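Local coordinates for sulfate transporter sulfate transporter family protein (Wolinella succinogenes, PDB 4DGF) that probably exchanges sulfate or related anions across the membrane as a SulP-family transporter, of which this chain is the STAS domain, at residues 11-16 against 117-122. Sequence-based numbering, arbitrary orientation.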
loop_
_atom_site.group_PDB
_atom_site.type_symbol
_atom_site.label_atom_id
_atom_site.label_comp_id
_atom_site.label_asym_id
_atom_site.label_seq_id
_atom_site.Cartn_x
_atom_site.Cartn_y
_atom_site.Cartn_z
ATOM N N ASP A 11 13.240 16.067 -2.283
ATOM C CA ASP A 11 12.148 15.084 -2.542
ATOM C C ASP A 11 10.834 15.699 -2.159
ATOM O O ASP A 11 10.456 15.616 -0.983
ATOM C CB ASP A 11 12.372 13.740 -1.803
ATOM C CG ASP A 11 11.207 12.704 -2.048
ATOM O OD1 ASP A 11 10.220 13.002 -2.734
ATOM O OD2 ASP A 11 11.334 11.604 -1.540
ATOM N N PRO A 12 10.113 16.286 -3.153
ATOM C CA PRO A 12 8.926 17.044 -2.806
ATOM C C PRO A 12 7.787 16.143 -2.319
ATOM O O PRO A 12 6.879 16.614 -1.640
ATOM C CB PRO A 12 8.546 17.757 -4.121
ATOM C CG PRO A 12 9.149 16.920 -5.218
ATOM C CD PRO A 12 10.284 16.135 -4.611
ATOM N N ASP A 13 7.886 14.856 -2.626
ATOM C CA ASP A 13 6.838 13.887 -2.300
ATOM C C ASP A 13 7.165 12.938 -1.140
ATOM O O ASP A 13 6.542 11.852 -0.984
ATOM C CB ASP A 13 6.470 13.105 -3.604
ATOM C CG ASP A 13 5.749 14.034 -4.609
ATOM O OD1 ASP A 13 4.909 14.867 -4.192
ATOM O OD2 ASP A 13 6.064 13.966 -5.800
ATOM N N ALA A 14 8.107 13.345 -0.307
ATOM C CA ALA A 14 8.422 12.633 0.887
ATOM C C ALA A 14 7.225 12.645 1.822
ATOM O O ALA A 14 6.436 13.612 1.852
ATOM C CB ALA A 14 9.637 13.243 1.573
ATOM N N THR A 15 7.022 11.559 2.558
ATOM C CA THR A 15 5.882 11.558 3.434
ATOM C C THR A 15 5.861 12.740 4.437
ATOM O O THR A 15 4.795 13.245 4.760
ATOM C CB THR A 15 5.723 10.220 4.190
ATOM O OG1 THR A 15 5.546 9.173 3.199
ATOM C CG2 THR A 15 4.488 10.271 5.044
ATOM N N SER A 16 7.054 13.132 4.824
ATOM C CA SER A 16 7.242 14.239 5.811
ATOM C C SER A 16 6.735 15.566 5.201
ATOM O O SER A 16 6.476 16.513 5.955
ATOM C CB SER A 16 8.696 14.363 6.235
ATOM O OG SER A 16 9.491 14.736 5.151
ATOM N N HIS A 117 0.036 8.185 -7.396
ATOM C CA HIS A 117 0.655 9.290 -6.671
ATOM C C HIS A 117 0.098 9.340 -5.272
ATOM O O HIS A 117 -1.141 9.225 -5.035
ATOM C CB HIS A 117 0.402 10.665 -7.341
ATOM C CG HIS A 117 1.440 11.734 -6.916
ATOM N ND1 HIS A 117 1.356 12.489 -5.766
ATOM C CD2 HIS A 117 2.650 12.104 -7.507
ATOM C CE1 HIS A 117 2.446 13.268 -5.648
ATOM N NE2 HIS A 117 3.237 13.040 -6.682
ATOM N N ILE A 118 1.016 9.657 -4.331
ATOM C CA ILE A 118 0.695 9.733 -2.916
ATOM C C ILE A 118 -0.373 10.815 -2.617
ATOM O O ILE A 118 -1.298 10.631 -1.777
ATOM C CB ILE A 118 1.968 9.955 -2.041
ATOM C CG1 ILE A 118 1.670 9.854 -0.545
ATOM C CG2 ILE A 118 2.693 11.300 -2.358
ATOM C CD1 ILE A 118 0.861 8.611 -0.147
ATOM N N ASP A 119 -0.315 11.923 -3.389
ATOM C CA ASP A 119 -1.339 12.950 -3.171
ATOM C C ASP A 119 -2.762 12.462 -3.410
ATOM O O ASP A 119 -3.680 12.838 -2.698
ATOM C CB ASP A 119 -1.087 14.150 -4.051
ATOM C CG ASP A 119 0.135 14.959 -3.648
ATOM O OD1 ASP A 119 0.783 14.769 -2.579
ATOM O OD2 ASP A 119 0.489 15.857 -4.450
ATOM N N LYS A 120 -2.954 11.650 -4.427
ATOM C CA LYS A 120 -4.279 11.116 -4.705
ATOM C C LYS A 120 -4.643 10.106 -3.645
ATOM O O LYS A 120 -5.813 10.045 -3.291
ATOM C CB LYS A 120 -4.282 10.384 -6.071
ATOM C CG LYS A 120 -3.811 11.277 -7.193
ATOM C CD LYS A 120 -3.801 10.559 -8.551
ATOM C CE LYS A 120 -3.485 11.656 -9.585
ATOM N NZ LYS A 120 -2.772 11.067 -10.734
ATOM N N ALA A 121 -3.677 9.214 -3.249
ATOM C CA ALA A 121 -4.083 8.239 -2.257
ATOM C C ALA A 121 -4.509 8.949 -0.940
ATOM O O ALA A 121 -5.387 8.492 -0.179
ATOM C CB ALA A 121 -2.967 7.200 -2.019
ATOM N N LEU A 122 -3.748 9.970 -0.592
ATOM C CA LEU A 122 -4.040 10.710 0.633
ATOM C C LEU A 122 -5.396 11.424 0.596
ATOM O O LEU A 122 -6.147 11.458 1.639
ATOM C CB LEU A 122 -2.989 11.774 0.938
ATOM C CG LEU A 122 -1.778 11.173 1.663
ATOM C CD1 LEU A 122 -0.627 12.210 1.760
ATOM C CD2 LEU A 122 -2.007 10.536 3.049
#
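Asp13 meets the outer edge of the His117 imidazole with its carboxylate, OD2 lying 3.1 Å from NE2 in a weak hydrogen bond bent to 141° at the hydrogen. The carboxylate stands almost perpendicular to the ring, the two planes 85° apart, and its other oxygen, OD1, comes within 3.3 Å of His117 CE1, which places both oxygens along the NE2-CE1 side. Beside this polar contact, Ile118 brings its CG2 methyl to 4.4 Å from Asp13 CB, a looser apolar contact.

The ring is held from its other nitrogen. His117 occupies the N-cap of helix 118-130, and with CG anti to the backbone N (chi1 -159°) its ND1 accepts from Asp119 N at 3.0 Å in a nearly straight bond. On the opposing side, a type I turn from Asp11 to Ala14 presents Asp13; Asp11 OD1 receives Asp13 N from above its carboxylate plane, closing an Asx turn. With an alanine here in place of His117, Asp119 N would probably lose its side-chain cap and Asp13 OD2 its imidazole donor.

Asp13 OD1 and Asp119 OD1 lie 4.4 Å apart, and Lys18 forms salt bridges with both, while Arg58 of strand 54-58 donates to Asp13 O. The loop before strand 24-28 is thereby joined to the start of helix 118-130, the last helix of the chain. Since ND1 acts as acceptor and NE2 as donor, the bonding fits a neutral imidazole protonated at NE2, with Lys18 likely offsetting much of the paired aspartates' repulsion.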